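Local atomic coordinates of ranasmurfin (Polypedates leucomystax, PDB entry 2VH3), a protein that is of unknown function but forms a blue, zinc-binding homodimer with quinone-type cross-links in the foam nests of a tropical frog. Residues A[33-37]-A[100-104]; A[12-18]-A[63-69]; A[4-8]-A[25-29]; A[53-57]-A[69-73]; A[36-40]-A[92-98]. All coordinates share one frame. Numbering follows the deposited sequence.

Contact 1. Residues A[33-37]-A[100-104]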
# COMPACT_ATOMS: atom_id res chain seq x y z
N TYR A 33 8.01 -0.06 -3.84
CA TYR A 33 6.59 -0.12 -4.16
C TYR A 33 5.85 1.01 -3.44
O TYR A 33 4.91 1.57 -3.99
CB TYR A 33 5.99 -1.47 -3.77
CG TYR A 33 6.52 -2.68 -4.53
CD1 TYR A 33 6.01 -3.93 -4.24
CD2 TYR A 33 7.50 -2.58 -5.52
CE1 TYR A 33 6.47 -5.06 -4.90
CE2 TYR A 33 7.97 -3.72 -6.18
CZ TYR A 33 7.44 -4.94 -5.86
OH TYR A 33 7.90 -6.08 -6.49
N ALA A 34 6.29 1.35 -2.23
CA ALA A 34 5.73 2.54 -1.56
C ALA A 34 5.95 3.79 -2.42
O ALA A 34 5.04 4.58 -2.58
CB ALA A 34 6.34 2.71 -0.18
N LEU A 35 7.14 3.95 -3.00
CA LEU A 35 7.43 5.05 -3.90
C LEU A 35 6.47 5.08 -5.08
O LEU A 35 5.99 6.13 -5.48
CB LEU A 35 8.88 4.98 -4.41
CG LEU A 35 9.33 6.21 -5.17
CD1 LEU A 35 9.25 7.46 -4.34
CD2 LEU A 35 10.77 5.99 -5.70
N ILE A 36 6.20 3.91 -5.65
CA ILE A 36 5.28 3.81 -6.75
C ILE A 36 3.88 4.30 -6.36
O ILE A 36 3.28 5.11 -7.05
CB ILE A 36 5.22 2.38 -7.33
CG1 ILE A 36 6.57 2.02 -7.94
CG2 ILE A 36 4.12 2.28 -8.36
CD1 ILE A 36 6.67 0.57 -8.41
N CYS A 37 3.39 3.83 -5.23
CA CYS A 37 2.09 4.30 -4.74
C CYS A 37 2.09 5.81 -4.58
O CYS A 37 1.15 6.48 -4.98
CB CYS A 37 1.73 3.68 -3.41
SG CYS A 37 1.48 1.89 -3.44
N LEU A 100 2.21 -3.28 -8.79
CA LEU A 100 3.26 -3.22 -7.77
C LEU A 100 2.83 -2.38 -6.56
O LEU A 100 3.08 -2.74 -5.43
CB LEU A 100 4.56 -2.69 -8.38
CG LEU A 100 5.16 -3.61 -9.46
CD1 LEU A 100 6.49 -3.03 -9.93
CD2 LEU A 100 5.34 -5.04 -8.92
N CYS A 101 2.16 -1.27 -6.81
CA CYS A 101 1.65 -0.48 -5.71
C CYS A 101 0.69 -1.32 -4.89
O CYS A 101 0.76 -1.32 -3.66
CB CYS A 101 0.96 0.78 -6.20
SG CYS A 101 0.05 1.63 -4.90
N THR A 102 -0.22 -2.03 -5.54
CA THR A 102 -1.17 -2.87 -4.81
C THR A 102 -0.48 -3.93 -3.96
O THR A 102 -1.04 -4.39 -2.99
CB THR A 102 -2.22 -3.56 -5.73
OG1 THR A 102 -1.60 -4.55 -6.57
CG2 THR A 102 -2.96 -2.56 -6.58
N LEU A 103 0.74 -4.33 -4.34
CA LEU A 103 1.51 -5.28 -3.57
C LEU A 103 2.17 -4.73 -2.32
O LEU A 103 2.61 -5.50 -1.49
CB LEU A 103 2.58 -5.97 -4.43
CG LEU A 103 2.06 -6.89 -5.52
CD1 LEU A 103 3.25 -7.38 -6.37
CD2 LEU A 103 1.30 -8.08 -4.94
N PHE A 104 2.24 -3.41 -2.17
CA PHE A 104 2.77 -2.88 -0.91
C PHE A 104 2.01 -3.44 0.29
O PHE A 104 2.61 -3.80 1.29
CB PHE A 104 2.75 -1.35 -0.94
CG PHE A 104 3.24 -0.74 0.33
CD1 PHE A 104 4.60 -0.75 0.66
CD2 PHE A 104 2.36 -0.17 1.22
CE1 PHE A 104 5.05 -0.21 1.85
CE2 PHE A 104 2.81 0.38 2.41
CZ PHE A 104 4.16 0.36 2.73
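Helix 26-40 and helix 97-104 cross steeply: the axes of 33-37 and 100-104 approach to 7.9 Å with 114° between their N-to-C directions. The main bump is Tyr33, whose ring lies along the second helix in a hollow lined by Leu100, Leu103 and Phe104. Leu100 CB sits over one ring face as a CH-pi contact, 4.2 Å from the centroid; Leu100 CD2 reaches Tyr33 CZ at 3.7 Å, and Leu103 CB lies 4.0 Å from Tyr33 CD1. Leu100 in turn fits between Tyr33 and Ile36, whose CD1 is 3.9 Å from Leu100 CB. Further along, Phe104 covers the small Ala34, with Phe104 CE1 3.8 Å from Ala34 CB. Where the CA atoms come nearest, 4.9 Å between Cys37 CA and Cys101 CA, the disulfide joins Cys37 SG to Cys101 SG (2.1 Å, chi3 113°), and Cys37 SG touches Phe104 CB at 4.3 Å. Leu107 adds to the cover of Tyr33, while the partner chain packs on Ala34 and both cysteines. Apolar packing and one covalent bond, rather than polar pairing, join the helices, so the crossing probably rests on side-chain fit, with the disulfide holding it covalently, as suits a secreted protein.

Contact 2. Residues A[12-18]-A[63-69]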
# COMPACT_ATOMS: atom_id res chain seq x y z
N PRO A 12 28.26 -3.99 -6.44
CA PRO A 12 27.97 -2.55 -6.37
C PRO A 12 28.32 -1.78 -7.64
O PRO A 12 27.70 -0.74 -7.90
CB PRO A 12 28.85 -2.08 -5.20
CG PRO A 12 29.98 -3.05 -5.20
CD PRO A 12 29.31 -4.36 -5.48
N GLY A 13 29.28 -2.28 -8.41
CA GLY A 13 29.63 -1.67 -9.69
C GLY A 13 28.73 -2.01 -10.87
O GLY A 13 28.84 -1.38 -11.92
N SER A 14 27.82 -2.97 -10.69
CA SER A 14 27.00 -3.46 -11.80
C SER A 14 25.83 -2.55 -12.14
O SER A 14 25.20 -1.97 -11.25
CB SER A 14 26.45 -4.85 -11.49
OG SER A 14 25.62 -5.32 -12.56
N LYS A 15 25.54 -2.46 -13.44
CA LYS A 15 24.32 -1.80 -13.92
C LYS A 15 23.06 -2.55 -13.46
O LYS A 15 21.97 -1.97 -13.46
CB LYS A 15 24.34 -1.69 -15.45
CG LYS A 15 25.39 -0.73 -15.98
CD LYS A 15 25.27 -0.52 -17.48
CE LYS A 15 25.63 -1.75 -18.28
NZ LYS A 15 25.77 -1.44 -19.73
N GLU A 16 23.21 -3.81 -13.05
CA GLU A 16 22.08 -4.60 -12.53
C GLU A 16 21.94 -4.54 -11.00
O GLU A 16 21.07 -5.19 -10.45
CB GLU A 16 22.23 -6.06 -12.94
CG GLU A 16 22.34 -6.27 -14.43
CD GLU A 16 21.88 -7.63 -14.88
OE1 GLU A 16 20.83 -8.11 -14.39
OE2 GLU A 16 22.56 -8.22 -15.74
N CYS A 17 22.79 -3.77 -10.33
CA CYS A 17 22.86 -3.79 -8.87
C CYS A 17 21.52 -3.48 -8.19
O CYS A 17 21.12 -4.19 -7.28
CB CYS A 17 23.93 -2.81 -8.39
SG CYS A 17 24.23 -2.84 -6.62
N LEU A 18 20.84 -2.42 -8.63
CA LEU A 18 19.57 -2.02 -8.01
C LEU A 18 18.44 -3.01 -8.35
O LEU A 18 17.64 -3.37 -7.48
CB LEU A 18 19.19 -0.58 -8.39
CG LEU A 18 20.08 0.53 -7.82
CD1 LEU A 18 19.71 1.89 -8.40
CD2 LEU A 18 20.01 0.58 -6.29
N THR A 63 21.78 -0.35 -0.10
CA THR A 63 22.19 -1.34 -1.09
C THR A 63 23.68 -1.28 -1.38
O THR A 63 24.27 -2.28 -1.75
CB THR A 63 21.47 -1.20 -2.45
OG1 THR A 63 21.92 -0.01 -3.11
CG2 THR A 63 19.96 -1.21 -2.30
N GLY A 64 24.28 -0.10 -1.24
CA GLY A 64 25.68 0.10 -1.62
C GLY A 64 25.92 0.20 -3.11
O GLY A 64 27.06 0.33 -3.55
N CYS A 65 24.85 0.13 -3.91
CA CYS A 65 24.99 0.25 -5.35
C CYS A 65 25.59 1.60 -5.69
O CYS A 65 25.24 2.62 -5.09
CB CYS A 65 23.65 0.07 -6.07
SG CYS A 65 22.88 -1.55 -5.84
N LYS A 66 26.51 1.60 -6.64
CA LYS A 66 27.14 2.83 -7.09
C LYS A 66 26.23 3.65 -8.00
O LYS A 66 26.30 4.88 -7.97
CB LYS A 66 28.44 2.52 -7.82
CG LYS A 66 29.49 1.88 -6.94
CD LYS A 66 30.66 1.42 -7.78
CE LYS A 66 31.47 0.36 -7.10
NZ LYS A 66 32.12 -0.49 -8.12
N GLU A 67 25.39 2.98 -8.79
CA GLU A 67 24.50 3.67 -9.73
C GLU A 67 23.60 4.64 -8.99
O GLU A 67 23.08 4.33 -7.92
CB GLU A 67 23.62 2.71 -10.53
CG GLU A 67 22.71 3.44 -11.55
CD GLU A 67 21.82 2.50 -12.33
OE1 GLU A 67 21.07 1.72 -11.71
OE2 GLU A 67 21.85 2.57 -13.59
N GLY A 68 23.42 5.81 -9.58
CA GLY A 68 22.58 6.85 -9.01
C GLY A 68 21.18 6.85 -9.57
O GLY A 68 20.97 6.63 -10.77
N VAL A 69 20.21 7.09 -8.69
CA VAL A 69 18.83 7.38 -9.12
C VAL A 69 18.38 8.67 -8.47
O VAL A 69 17.87 8.69 -7.35
CB VAL A 69 17.85 6.25 -8.77
CG1 VAL A 69 16.44 6.62 -9.20
CG2 VAL A 69 18.28 4.94 -9.43
O HOH W 1 25.65 0.16 -9.35
O HOH W 2 22.25 -0.41 -10.32
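A disulfide-closed junction ties the start of helix 17-24 to the loop that follows helix 46-63. Cys17 SG and Cys65 SG are bonded at 2.0 Å with chi3 -82° in this chain, A; in chain B the same pair is reported as an oxidised S-cysteinyl 3-(oxidosulfanyl)alanine cross-link. Beside it, Lys66 N donates a nearly straight hydrogen bond to Pro12 O (2.9 Å, 167°). Water 1 extends this bridge, donating to Pro12 O (2.7 Å) and Ser14 O (2.9 Å) and accepting from Glu67 N (2.9 Å). Water 2 accepts from Leu18 N (3.0 Å) and donates to Glu67 OE1 (2.8 Å). Under this polar layer Leu18 CD2 packs on Cys65 SG at 3.6 Å and Leu18 CD1 on Val69 CG2 at 3.5 Å; Phe28 and Leu90 continue the apolar side. Gly64, with phi 75°, leaves helix 46-63, and Thr63 OG1 accepts from Cys65 N (3.0 Å) in an ST turn while also hydrogen-bonded to Val60 O. Ser14 opens the type I turn leading into helix 17-24, its OG accepting a capping bond from Glu16 N (2.9 Å). Such a disulfide between helix start and loop is probably typical of small disulfide-rich secreted proteins.

Contact 3. Residues A[4-8]-A[25-29]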
# COMPACT_ATOMS: atom_id res chain seq x y z
N CYS A 4 18.58 0.27 7.55
CA CYS A 4 19.00 -0.82 6.68
C CYS A 4 18.57 -2.18 7.26
O CYS A 4 18.93 -2.52 8.39
CB CYS A 4 20.51 -0.79 6.44
SG CYS A 4 21.17 0.73 5.69
N SER A 5 17.80 -2.92 6.47
CA SER A 5 17.22 -4.20 6.87
C SER A 5 17.77 -5.38 6.06
O SER A 5 17.41 -6.54 6.32
CB SER A 5 15.70 -4.14 6.70
OG SER A 5 15.34 -4.23 5.33
N PHE A 6 18.61 -5.09 5.08
CA PHE A 6 19.22 -6.08 4.20
C PHE A 6 20.67 -5.69 3.98
O PHE A 6 21.05 -4.52 4.16
CB PHE A 6 18.48 -6.18 2.86
CG PHE A 6 18.30 -4.86 2.16
CD1 PHE A 6 19.28 -4.34 1.34
CD2 PHE A 6 17.14 -4.12 2.35
CE1 PHE A 6 19.12 -3.11 0.72
CE2 PHE A 6 16.98 -2.90 1.74
CZ PHE A 6 17.97 -2.40 0.92
N PRO A 7 21.51 -6.66 3.61
CA PRO A 7 22.92 -6.35 3.40
C PRO A 7 23.20 -5.65 2.08
O PRO A 7 22.42 -5.76 1.13
CB PRO A 7 23.58 -7.73 3.43
CG PRO A 7 22.52 -8.65 2.95
CD PRO A 7 21.23 -8.09 3.43
N PRO A 8 24.33 -4.93 2.01
CA PRO A 8 24.75 -4.30 0.77
C PRO A 8 25.12 -5.31 -0.32
O PRO A 8 25.46 -6.47 -0.04
CB PRO A 8 25.97 -3.47 1.18
CG PRO A 8 26.47 -4.11 2.41
CD PRO A 8 25.27 -4.65 3.11
N HIS A 25 15.62 -8.52 -2.02
CA HIS A 25 15.39 -7.96 -0.69
C HIS A 25 14.01 -7.33 -0.54
O HIS A 25 13.68 -6.33 -1.18
CB HIS A 25 16.48 -6.96 -0.34
CG HIS A 25 17.84 -7.58 -0.33
ND1 HIS A 25 18.14 -8.65 0.47
CD2 HIS A 25 18.95 -7.32 -1.05
CE1 HIS A 25 19.39 -9.02 0.26
NE2 HIS A 25 19.91 -8.23 -0.67
N GLN A 26 13.21 -7.92 0.34
CA GLN A 26 11.84 -7.44 0.59
C GLN A 26 11.81 -5.99 1.05
O GLN A 26 10.90 -5.25 0.69
CB GLN A 26 11.16 -8.30 1.64
CG GLN A 26 10.71 -9.67 1.15
CD GLN A 26 9.90 -10.44 2.19
OE1 GLN A 26 9.45 -9.87 3.19
NE2 GLN A 26 9.72 -11.73 1.97
N GLY A 27 12.77 -5.58 1.87
CA GLY A 27 12.81 -4.22 2.38
C GLY A 27 12.96 -3.20 1.27
O GLY A 27 12.40 -2.12 1.33
N PHE A 28 13.75 -3.54 0.25
CA PHE A 28 13.92 -2.67 -0.91
C PHE A 28 12.66 -2.67 -1.79
O PHE A 28 12.29 -1.63 -2.31
CB PHE A 28 15.18 -3.06 -1.72
CG PHE A 28 15.65 -1.98 -2.67
CD1 PHE A 28 15.86 -0.68 -2.23
CD2 PHE A 28 15.82 -2.24 -4.02
CE1 PHE A 28 16.28 0.31 -3.10
CE2 PHE A 28 16.23 -1.25 -4.90
CZ PHE A 28 16.47 0.02 -4.44
N LYS A 29 11.98 -3.81 -1.91
CA LYS A 29 10.69 -3.87 -2.58
C LYS A 29 9.71 -2.97 -1.84
O LYS A 29 8.97 -2.24 -2.47
CB LYS A 29 10.10 -5.29 -2.61
CG LYS A 29 10.73 -6.26 -3.58
CD LYS A 29 9.90 -7.54 -3.62
CE LYS A 29 10.28 -8.46 -4.78
NZ LYS A 29 11.60 -9.11 -4.56
O HOH W 3 22.73 -7.89 -1.23
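Phe6 takes the p rotamer (chi1 52°), and that choice lays its ring beside His25, which is in m (chi1 -61°, chi2 -57°). The two rings are nearly parallel, planes at 12°, but displaced sideways, with centroids 4.9 Å from each other, so little of one ring lies over the other. Instead each ring receives the other residue's methylene in reciprocal CH-pi contacts: Phe6 CB lies 3.7 Å from the His25 ring centroid and His25 CB 4.2 Å from the Phe6 ring centroid. Pro7 CD adds cover at 3.8 Å from His25 CE1. The far end of Phe6 reaches the first turn of helix 26-40, where Phe6 CE2 is 3.6 Å from Phe28 N and 3.9 Å from Phe28 CB. His25 stands at the N-cap position between helix 17-24 and helix 26-40, so the N-terminal loop packs across a helix-helix corner of this all-helical fold; the Cys4-Cys62 disulfide ties the loop to helix 46-63. Gly27 leaves room for Ser5, whose OG is 3.9 Å from Gly27 CA and is hydrogen-bonded to the OH of the modified residue at position 2; a CB on Gly27 would clash with that hydroxyl. Phe28, in t (chi1 -163°), carries its ring on to Phe56, Leu18 and Leu22. At the solvent edge water 3 is hydrogen-bonded to His25 NE2 (2.9 Å) and lies 3.2 Å from Pro7 O.

Contact 4. Residues A[53-57]-A[69-73]. With SO4 (sulfate ion), chain D.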
# COMPACT_ATOMS: atom_id res chain seq x y z
N ALA A 53 10.29 9.37 -1.41
CA ALA A 53 11.49 9.46 -2.24
C ALA A 53 12.73 9.53 -1.35
O ALA A 53 13.72 8.86 -1.62
CB ALA A 53 11.42 10.69 -3.11
N GLU A 54 12.66 10.28 -0.25
CA GLU A 54 13.76 10.36 0.70
C GLU A 54 13.99 9.01 1.34
O GLU A 54 15.13 8.59 1.56
CB GLU A 54 13.48 11.43 1.75
CG GLU A 54 13.49 12.84 1.19
CD GLU A 54 12.72 13.85 2.04
OE1 GLU A 54 12.12 13.47 3.08
OE2 GLU A 54 12.71 15.03 1.64
N ASP A 55 12.90 8.31 1.64
CA ASP A 55 12.99 6.98 2.23
C ASP A 55 13.66 6.04 1.23
O ASP A 55 14.55 5.25 1.61
CB ASP A 55 11.60 6.45 2.59
CG ASP A 55 10.90 7.27 3.69
OD1 ASP A 55 11.56 8.01 4.45
OD2 ASP A 55 9.67 7.13 3.78
N PHE A 56 13.25 6.12 -0.03
CA PHE A 56 13.85 5.31 -1.10
C PHE A 56 15.33 5.62 -1.26
O PHE A 56 16.15 4.69 -1.35
CB PHE A 56 13.13 5.51 -2.43
CG PHE A 56 13.76 4.74 -3.55
CD1 PHE A 56 13.50 3.40 -3.73
CD2 PHE A 56 14.61 5.38 -4.44
CE1 PHE A 56 14.11 2.68 -4.77
CE2 PHE A 56 15.19 4.69 -5.48
CZ PHE A 56 14.95 3.33 -5.64
N ASP A 57 15.69 6.90 -1.25
CA ASP A 57 17.08 7.33 -1.35
C ASP A 57 17.92 6.67 -0.24
O ASP A 57 19.04 6.23 -0.48
CB ASP A 57 17.24 8.85 -1.19
CG ASP A 57 16.62 9.66 -2.33
OD1 ASP A 57 16.41 9.12 -3.43
OD2 ASP A 57 16.36 10.86 -2.09
N VAL A 69 20.21 7.09 -8.69
CA VAL A 69 18.83 7.38 -9.12
C VAL A 69 18.38 8.67 -8.47
O VAL A 69 17.87 8.69 -7.35
CB VAL A 69 17.85 6.25 -8.77
CG1 VAL A 69 16.44 6.62 -9.20
CG2 VAL A 69 18.28 4.94 -9.43
N ASP A 70 18.57 9.76 -9.19
CA ASP A 70 18.15 11.07 -8.71
C ASP A 70 16.68 11.25 -9.04
O ASP A 70 16.31 11.42 -10.20
CB ASP A 70 18.99 12.16 -9.36
CG ASP A 70 18.76 13.53 -8.75
OD1 ASP A 70 17.73 13.74 -8.05
OD2 ASP A 70 19.60 14.43 -9.00
N LEU A 71 15.83 11.20 -8.01
CA LEU A 71 14.40 11.31 -8.19
C LEU A 71 13.96 12.75 -8.37
O LEU A 71 12.84 12.98 -8.79
CB LEU A 71 13.67 10.70 -7.00
CG LEU A 71 13.83 9.18 -6.87
CD1 LEU A 71 13.25 8.73 -5.53
CD2 LEU A 71 13.19 8.47 -8.07
N HIS A 72 14.84 13.70 -8.08
CA HIS A 72 14.49 15.12 -8.17
C HIS A 72 13.17 15.37 -7.45
O HIS A 72 12.31 16.09 -7.97
CB HIS A 72 14.34 15.56 -9.63
CG HIS A 72 15.58 15.41 -10.46
ND1 HIS A 72 16.69 16.20 -10.28
CD2 HIS A 72 15.87 14.57 -11.47
CE1 HIS A 72 17.62 15.86 -11.16
NE2 HIS A 72 17.15 14.87 -11.89
N GLU A 73 13.01 14.76 -6.28
CA GLU A 73 11.68 14.65 -5.69
C GLU A 73 11.07 15.97 -5.24
O GLU A 73 9.87 16.02 -5.04
CB GLU A 73 11.66 13.61 -4.55
CG GLU A 73 12.41 13.98 -3.31
CD GLU A 73 13.85 13.64 -3.36
OE1 GLU A 73 14.29 12.97 -4.33
OE2 GLU A 73 14.56 14.04 -2.41
S SO4 D . 16.66 19.00 -8.11
O1 SO4 D . 15.55 19.49 -7.27
O2 SO4 D . 16.83 17.58 -7.83
O3 SO4 D . 16.37 19.18 -9.53
O4 SO4 D . 17.87 19.73 -7.77
O HOH W 4 13.59 15.86 -0.68
O HOH W 5 16.59 11.31 -5.28
O HOH W 6 17.36 7.26 -5.08
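This is a loop-on-helix contact, apolar on its inner side and water-bridged on its outer side, in which the loop leading toward helix 79-90 folds back over helix 46-63 in an all-helical fold. Leu71 is the apolar centre: its CD1 lies 3.6 Å from Ala53 CB and 3.8 Å from Phe56 CD2, and Val69 CG1 adds a looser touch on Phe56 CE2 at 4.4 Å. Phe86 and Leu35 continue this core from the neighbouring helices. Ala53 CB also meets Glu73 CB at 3.3 Å. Toward solvent, acids face one another, Asp57 OD2 and Glu73 OE2 only 3.7 Å apart, and water mediates. Water 5 donates to Asp57 OD1 and Glu73 OE1 and accepts from Leu71 N; water 6 joins Asp57 OD1 to Val69 O, and water 4 joins Glu54 OE2 to Glu73 OE2. An Asx turn shapes the loop, with His72 N donating to Asp70 OD1 (2.9 Å). On the outside, His72 ND1 donates to a sulfate, probably from the crystallisation liquor, at 2.8 Å from its O2.

Contact 5. Residues A[36-40]-A[92-98]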
# COMPACT_ATOMS: atom_id res chain seq x y z
N ILE A 36 6.20 3.91 -5.65
CA ILE A 36 5.28 3.81 -6.75
C ILE A 36 3.88 4.30 -6.36
O ILE A 36 3.28 5.11 -7.05
CB ILE A 36 5.22 2.38 -7.33
CG1 ILE A 36 6.57 2.02 -7.94
CG2 ILE A 36 4.12 2.28 -8.36
CD1 ILE A 36 6.67 0.57 -8.41
N CYS A 37 3.39 3.83 -5.23
CA CYS A 37 2.09 4.30 -4.74
C CYS A 37 2.09 5.81 -4.58
O CYS A 37 1.15 6.48 -4.98
CB CYS A 37 1.73 3.68 -3.41
SG CYS A 37 1.48 1.89 -3.44
N ALA A 38 3.13 6.35 -3.97
CA ALA A 38 3.21 7.78 -3.73
C ALA A 38 3.25 8.55 -5.04
O ALA A 38 2.64 9.60 -5.15
CB ALA A 38 4.41 8.10 -2.84
N TYR A 39 3.99 8.05 -6.03
CA TYR A 39 4.04 8.65 -7.36
C TYR A 39 2.67 8.69 -8.02
O TYR A 39 2.26 9.70 -8.61
CB TYR A 39 5.02 7.89 -8.27
CG TYR A 39 4.93 8.24 -9.74
CD1 TYR A 39 5.63 9.31 -10.28
CD2 TYR A 39 4.12 7.50 -10.58
CE1 TYR A 39 5.52 9.62 -11.64
CE2 TYR A 39 4.01 7.80 -11.92
CZ TYR A 39 4.70 8.86 -12.43
OH TYR A 39 4.61 9.15 -13.77
N LEU A 40 1.94 7.58 -7.92
CA LEU A 40 0.63 7.50 -8.55
C LEU A 40 -0.32 8.57 -8.00
O LEU A 40 -1.23 9.01 -8.71
CB LEU A 40 0.03 6.11 -8.34
CG LEU A 40 0.73 5.02 -9.16
CD1 LEU A 40 0.20 3.66 -8.75
CD2 LEU A 40 0.59 5.27 -10.64
N ILE A 92 11.70 -1.91 -14.02
CA ILE A 92 10.28 -2.02 -13.79
C ILE A 92 9.52 -1.53 -15.01
O ILE A 92 9.74 -0.40 -15.47
CB ILE A 92 9.86 -1.17 -12.57
CG1 ILE A 92 10.62 -1.63 -11.33
CG2 ILE A 92 8.36 -1.22 -12.33
CD1 ILE A 92 10.39 -0.77 -10.10
N ASP A 93 8.62 -2.36 -15.52
CA ASP A 93 7.76 -1.98 -16.63
C ASP A 93 6.71 -0.98 -16.14
O ASP A 93 6.04 -1.22 -15.14
CB ASP A 93 7.09 -3.24 -17.22
CG ASP A 93 6.48 -3.00 -18.58
OD1 ASP A 93 5.71 -2.03 -18.74
OD2 ASP A 93 6.77 -3.78 -19.51
N ARG A 94 6.56 0.14 -16.86
CA ARG A 94 5.57 1.16 -16.50
C ARG A 94 4.14 0.61 -16.49
O ARG A 94 3.27 1.12 -15.78
CB ARG A 94 5.67 2.38 -17.43
CG ARG A 94 4.89 3.57 -16.90
CD ARG A 94 5.08 4.83 -17.72
NE ARG A 94 4.13 5.85 -17.28
CZ ARG A 94 4.25 6.59 -16.18
NH1 ARG A 94 5.32 6.46 -15.39
NH2 ARG A 94 3.32 7.48 -15.88
N LYS A 95 3.88 -0.44 -17.27
CA LYS A 95 2.57 -1.08 -17.26
C LYS A 95 2.27 -1.75 -15.91
O LYS A 95 1.10 -1.95 -15.55
CB LYS A 95 2.47 -2.12 -18.39
CG LYS A 95 2.60 -1.51 -19.78
CD LYS A 95 3.07 -2.53 -20.81
CE LYS A 95 3.83 -1.88 -21.95
NZ LYS A 95 4.72 -2.86 -22.63
N ALA A 96 3.32 -2.07 -15.16
CA ALA A 96 3.21 -2.78 -13.89
C ALA A 96 3.00 -1.90 -12.66
O ALA A 96 2.91 -2.42 -11.55
CB ALA A 96 4.44 -3.64 -13.67
N LEU A 97 2.95 -0.58 -12.83
CA LEU A 97 2.91 0.33 -11.68
C LEU A 97 1.74 0.06 -10.75
O LEU A 97 1.90 -0.01 -9.54
CB LEU A 97 2.85 1.80 -12.12
CG LEU A 97 4.02 2.36 -12.93
CD1 LEU A 97 3.98 3.87 -12.98
CD2 LEU A 97 5.34 1.92 -12.34
N GLY A 98 0.56 -0.07 -11.32
CA GLY A 98 -0.63 -0.32 -10.53
C GLY A 98 -0.51 -1.58 -9.71
O GLY A 98 -0.77 -1.57 -8.50
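Ile36 and Leu97 form the apolar centre, their CA atoms 6.5 Å apart. Ile36 CG2 rests 4.0 Å from Leu97 CB and 3.4 Å from Leu97 O, so the isoleucine packs against both side chain and backbone at the start of helix 97-104. On one flank Ile36 CD1 extends to Ile92 CD1 at 4.3 Å, bringing in the loop ahead of that helix. Leu97 CD1 meets two more residues of helix 26-40: Tyr39 CE2 at 4.1 Å and, more loosely, Leu40 CD2 at 4.4 Å. Leu40 CD1 lies 4.4 Å from Gly98 CA toward the exposed end of the contact. Phe83 of helix 79-90 stacks on the Tyr39 ring and touches Leu97, while Leu87 packs on Ile92 and Leu97, so a third helix backs the contact. Outward, the Tyr39 hydroxyl is the polar end. Arg94 holds it with both terminal guanidinium nitrogens, NH2 donating to Tyr39 OH at 3.0 Å and NH1 donating at 3.2 Å to the same atom; the oxygen lies near the guanidinium plane, as an acceptor for two N-H groups should. The Arg94 side chain is extended, t through chi3, and so spans from loop to tyrosine. Before the helix, Asp93 OD1 accepts from Lys95 N (2.8 Å) in an Asx turn. Helix 26-40 packed against the start of helix 97-104 is an arrangement typical of an all-helical fold.

Contacts 1 and 5 lie side by side, centres 7 Å apart, sharing Ile36 and Cys37; Leu100 CD1 touches Ile92 CG2 at 3.5 Å. Contact 3 uses the other end of helix 26-40, its centre 16 Å from that of contact 1. Contact 4 meets contact 1 through Leu35, whose CD2 is 3.7 Å from Leu71 CD1, and contact 3 through Phe28 CZ and Phe56 CE1, 3.6 Å apart. Contact 2 shares Val69 with contact 4 and touches contact 3 where Thr63 CG2 lies 3.7 Å from Phe6 CE1. The zinc ion, shared between the subunits through Tyr108 and His112, lies about 8 Å from the Phe104 side chain of contact 1, itself about 9 Å from the His112 side chain.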